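Local structure of Cg10997-pa (Drosophila melanogaster, 2YV7) at residues 222-227 against 249-254. The protein might insert into membranes from a soluble, glutathione-transferase-like form to make pH-dependent chloride channels, and may play a role in ethanol sensitivity. Numbering follows the deposited sequence.
Sequences PADQDI and TFTTYI
Asp-224 reaches across from the first turn of helix 224-235 and grips Thr-251 with both carboxylate oxygens. Its CB lies 3.6 Å from the carbonyl O of Thr-249, and CG stands beside its own backbone N, anti to the carbonyl carbon (chi1 -72°), which sends the carboxylate toward the returning chain. There OD1 accepts the backbone N-H of Thr-251 at 2.8 Å, while OD2 takes the hydroxyl OG1 of the same residue at 2.6 Å. Both donors arrive on the syn side, the N-H tilted 29° out of the carboxylate plane. A water also donates to Asp-224 OD2 and is hydrogen-bonded to Thr-249 OG1, bridging these two atoms.

Ala-223, at the N-cap position, has no side chain able to accept a bond; instead the backbone carbonyl O of Thr-249 takes the N-H of Asp-224, the first residue of the helix, at an N to O distance of 3.0 Å. The loop that follows helix 224-235, the last helix of this GST-fold protein, thus turns back onto that helix's N-terminal end. Gln-225 makes two hydrogen bonds to Thr-249: Gln-225 OE1 accepts from Thr-249 N at 2.7 Å, and Gln-225 NE2 donates to Thr-249 OG1 at 2.8 Å, with the hydroxyl close to the amide plane. Glu-246 is a second partner of NE2.

The Phe-250 ring packs against the backbone joining Pro-222 to Ala-223, CE1 being 3.3 Å from Ala-223 N, and its CZ makes an apolar contact with Ala-223 CB at 3.9 Å. Helix 173-193 borders the contact through Val-187 against Asp-224, and the side-chain NE2 of Gln-183 is hydrogen-bonded to the carbonyl O of Thr-251.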
ATOM      1  N   PRO A 222      -7.200   2.011  -2.595  1.00 25.35           N
ATOM      2  CA  PRO A 222      -8.221   3.060  -2.704  1.00 25.52           C
ATOM      3  C   PRO A 222      -8.593   3.369  -4.160  1.00 30.96           C
ATOM      4  O   PRO A 222      -7.788   3.123  -5.073  1.00 29.15           O
ATOM      5  CB  PRO A 222      -7.522   4.294  -2.152  1.00 24.28           C
ATOM      6  CG  PRO A 222      -6.006   4.047  -2.266  1.00 26.40           C
ATOM      7  CD  PRO A 222      -5.839   2.533  -2.335  1.00 27.35           C
ATOM      8  N   ALA A 223      -9.789   3.924  -4.370  1.00 25.82           N
ATOM      9  CA  ALA A 223     -10.120   4.483  -5.703  1.00 22.37           C
ATOM     10  C   ALA A 223      -9.174   5.608  -6.199  1.00 20.91           C
ATOM     11  O   ALA A 223      -8.665   6.443  -5.432  1.00 24.96           O
ATOM     12  CB  ALA A 223     -11.592   5.009  -5.654  1.00 25.87           C
ATOM     13  N   ASP A 224      -9.059   5.717  -7.520  1.00 21.69           N
ATOM     14  CA  ASP A 224      -8.261   6.765  -8.145  1.00 21.74           C
ATOM     15  C   ASP A 224      -8.594   8.120  -7.609  1.00 21.01           C
ATOM     16  O   ASP A 224      -7.735   8.916  -7.373  1.00 23.75           O
ATOM     17  CB  ASP A 224      -8.513   6.802  -9.655  1.00 22.28           C
ATOM     18  CG  ASP A 224      -7.898   5.599 -10.391  1.00 26.36           C
ATOM     19  OD1 ASP A 224      -7.486   4.561  -9.770  1.00 24.38           O
ATOM     20  OD2 ASP A 224      -7.783   5.727 -11.621  1.00 28.93           O
ATOM     21  N   GLN A 225      -9.903   8.422  -7.525  1.00 25.48           N
ATOM     22  CA  GLN A 225     -10.344   9.736  -7.091  1.00 26.17           C
ATOM     23  C   GLN A 225      -9.844  10.112  -5.726  1.00 24.71           C
ATOM     24  O   GLN A 225      -9.585  11.274  -5.446  1.00 26.61           O
ATOM     25  CB  GLN A 225     -11.903   9.764  -7.118  1.00 32.06           C
ATOM     26  CG  GLN A 225     -12.528   9.637  -8.540  1.00 32.15           C
ATOM     27  CD  GLN A 225     -12.465   8.261  -9.191  1.00 28.18           C
ATOM     28  OE1 GLN A 225     -12.451   7.217  -8.526  1.00 28.43           O
ATOM     29  NE2 GLN A 225     -12.539   8.242 -10.532  1.00 32.14           N
ATOM     30  N   ASP A 226      -9.725   9.129  -4.842  1.00 23.45           N
ATOM     31  CA  ASP A 226      -9.238   9.322  -3.510  1.00 29.81           C
ATOM     32  C   ASP A 226      -7.724   9.512  -3.486  1.00 27.89           C
ATOM     33  O   ASP A 226      -7.238  10.309  -2.733  1.00 23.35           O
ATOM     34  CB  ASP A 226      -9.711   8.128  -2.646  1.00 26.55           C
ATOM     35  CG  ASP A 226     -11.258   8.096  -2.507  1.00 29.53           C
ATOM     36  OD1 ASP A 226     -11.781   9.165  -2.155  1.00 35.23           O
ATOM     37  OD2 ASP A 226     -11.897   7.066  -2.815  1.00 35.30           O
ATOM     38  N   ILE A 227      -6.982   8.747  -4.289  1.00 24.40           N
ATOM     39  CA  ILE A 227      -5.529   8.996  -4.415  1.00 23.46           C
ATOM     40  C   ILE A 227      -5.301  10.427  -4.920  1.00 25.69           C
ATOM     41  O   ILE A 227      -4.568  11.238  -4.329  1.00 29.81           O
ATOM     42  CB  ILE A 227      -4.859   7.927  -5.370  1.00 21.11           C
ATOM     43  CG1 ILE A 227      -4.846   6.548  -4.713  1.00 23.53           C
ATOM     44  CG2 ILE A 227      -3.389   8.379  -5.674  1.00 25.44           C
ATOM     45  CD1 ILE A 227      -4.604   5.339  -5.650  1.00 21.65           C
ATOM     46  N   THR A 249     -13.406   4.929  -9.519  1.00 29.95           N
ATOM     47  CA  THR A 249     -12.899   3.963 -10.487  1.00 27.86           C
ATOM     48  C   THR A 249     -11.514   3.547 -10.048  1.00 26.13           C
ATOM     49  O   THR A 249     -10.959   4.198  -9.199  1.00 26.03           O
ATOM     50  CB  THR A 249     -12.806   4.558 -11.864  1.00 32.39           C
ATOM     51  OG1 THR A 249     -12.101   5.810 -11.790  1.00 32.40           O
ATOM     52  CG2 THR A 249     -14.251   4.780 -12.409  1.00 37.99           C
ATOM     53  N   PHE A 250     -11.038   2.425 -10.574  1.00 29.24           N
ATOM     54  CA  PHE A 250      -9.728   1.851 -10.177  1.00 31.99           C
ATOM     55  C   PHE A 250      -8.859   1.650 -11.405  1.00 33.78           C
ATOM     56  O   PHE A 250      -9.243   0.893 -12.293  1.00 30.15           O
ATOM     57  CB  PHE A 250      -9.995   0.500  -9.475  1.00 33.02           C
ATOM     58  CG  PHE A 250     -10.791   0.668  -8.242  1.00 33.26           C
ATOM     59  CD1 PHE A 250     -10.167   0.951  -7.026  1.00 34.74           C
ATOM     60  CD2 PHE A 250     -12.200   0.723  -8.310  1.00 36.29           C
ATOM     61  CE1 PHE A 250     -10.919   1.193  -5.873  1.00 33.94           C
ATOM     62  CE2 PHE A 250     -12.960   0.988  -7.135  1.00 35.98           C
ATOM     63  CZ  PHE A 250     -12.321   1.229  -5.929  1.00 37.05           C
ATOM     64  N   THR A 251      -7.702   2.318 -11.473  1.00 28.66           N
ATOM     65  CA  THR A 251      -6.717   2.036 -12.527  1.00 24.39           C
ATOM     66  C   THR A 251      -6.159   0.601 -12.349  1.00 24.48           C
ATOM     67  O   THR A 251      -5.494   0.279 -11.330  1.00 27.12           O
ATOM     68  CB  THR A 251      -5.572   3.047 -12.514  1.00 26.80           C
ATOM     69  OG1 THR A 251      -6.047   4.354 -12.977  1.00 27.36           O
ATOM     70  CG2 THR A 251      -4.355   2.542 -13.386  1.00 29.07           C
ATOM     71  N   THR A 252      -6.328  -0.209 -13.389  1.00 23.58           N
ATOM     72  CA  THR A 252      -5.854  -1.586 -13.410  1.00 23.98           C
ATOM     73  C   THR A 252      -5.261  -2.048 -14.742  1.00 26.65           C
ATOM     74  O   THR A 252      -4.790  -3.220 -14.860  1.00 28.76           O
ATOM     75  CB  THR A 252      -6.907  -2.639 -12.997  1.00 34.48           C
ATOM     76  OG1 THR A 252      -8.007  -2.580 -13.921  1.00 31.10           O
ATOM     77  CG2 THR A 252      -7.351  -2.481 -11.524  1.00 28.87           C
ATOM     78  N   TYR A 253      -5.257  -1.172 -15.743  1.00 28.70           N
ATOM     79  CA  TYR A 253      -4.817  -1.642 -17.067  1.00 30.26           C
ATOM     80  C   TYR A 253      -3.326  -1.824 -17.140  1.00 29.77           C
ATOM     81  O   TYR A 253      -2.566  -1.168 -16.429  1.00 28.43           O
ATOM     82  CB  TYR A 253      -5.280  -0.692 -18.199  1.00 31.61           C
ATOM     83  CG  TYR A 253      -4.626   0.650 -18.166  1.00 29.97           C
ATOM     84  CD1 TYR A 253      -5.157   1.665 -17.387  1.00 30.35           C
ATOM     85  CD2 TYR A 253      -3.484   0.917 -18.913  1.00 32.20           C
ATOM     86  CE1 TYR A 253      -4.569   2.893 -17.342  1.00 34.80           C
ATOM     87  CE2 TYR A 253      -2.901   2.165 -18.883  1.00 33.85           C
ATOM     88  CZ  TYR A 253      -3.445   3.135 -18.089  1.00 33.28           C
ATOM     89  OH  TYR A 253      -2.873   4.394 -18.009  1.00 40.10           O
ATOM     90  N   ILE A 254      -2.912  -2.705 -18.036  1.00 31.56           N
ATOM     91  CA  ILE A 254      -1.499  -2.992 -18.298  1.00 32.18           C
ATOM     92  C   ILE A 254      -1.318  -2.599 -19.801  1.00 34.11           C
ATOM     93  O   ILE A 254      -2.097  -3.075 -20.658  1.00 33.08           O
ATOM     94  CB  ILE A 254      -1.208  -4.460 -18.015  1.00 34.58           C
ATOM     95  CG1 ILE A 254      -1.608  -4.874 -16.559  1.00 31.01           C
ATOM     96  CG2 ILE A 254       0.263  -4.819 -18.338  1.00 34.10           C
ATOM     97  CD1 ILE A 254      -0.706  -4.172 -15.493  1.00 33.60           C
TER
HETATM   98  O   HOH W   1      -9.960   5.375 -13.054  1.00 39.39           O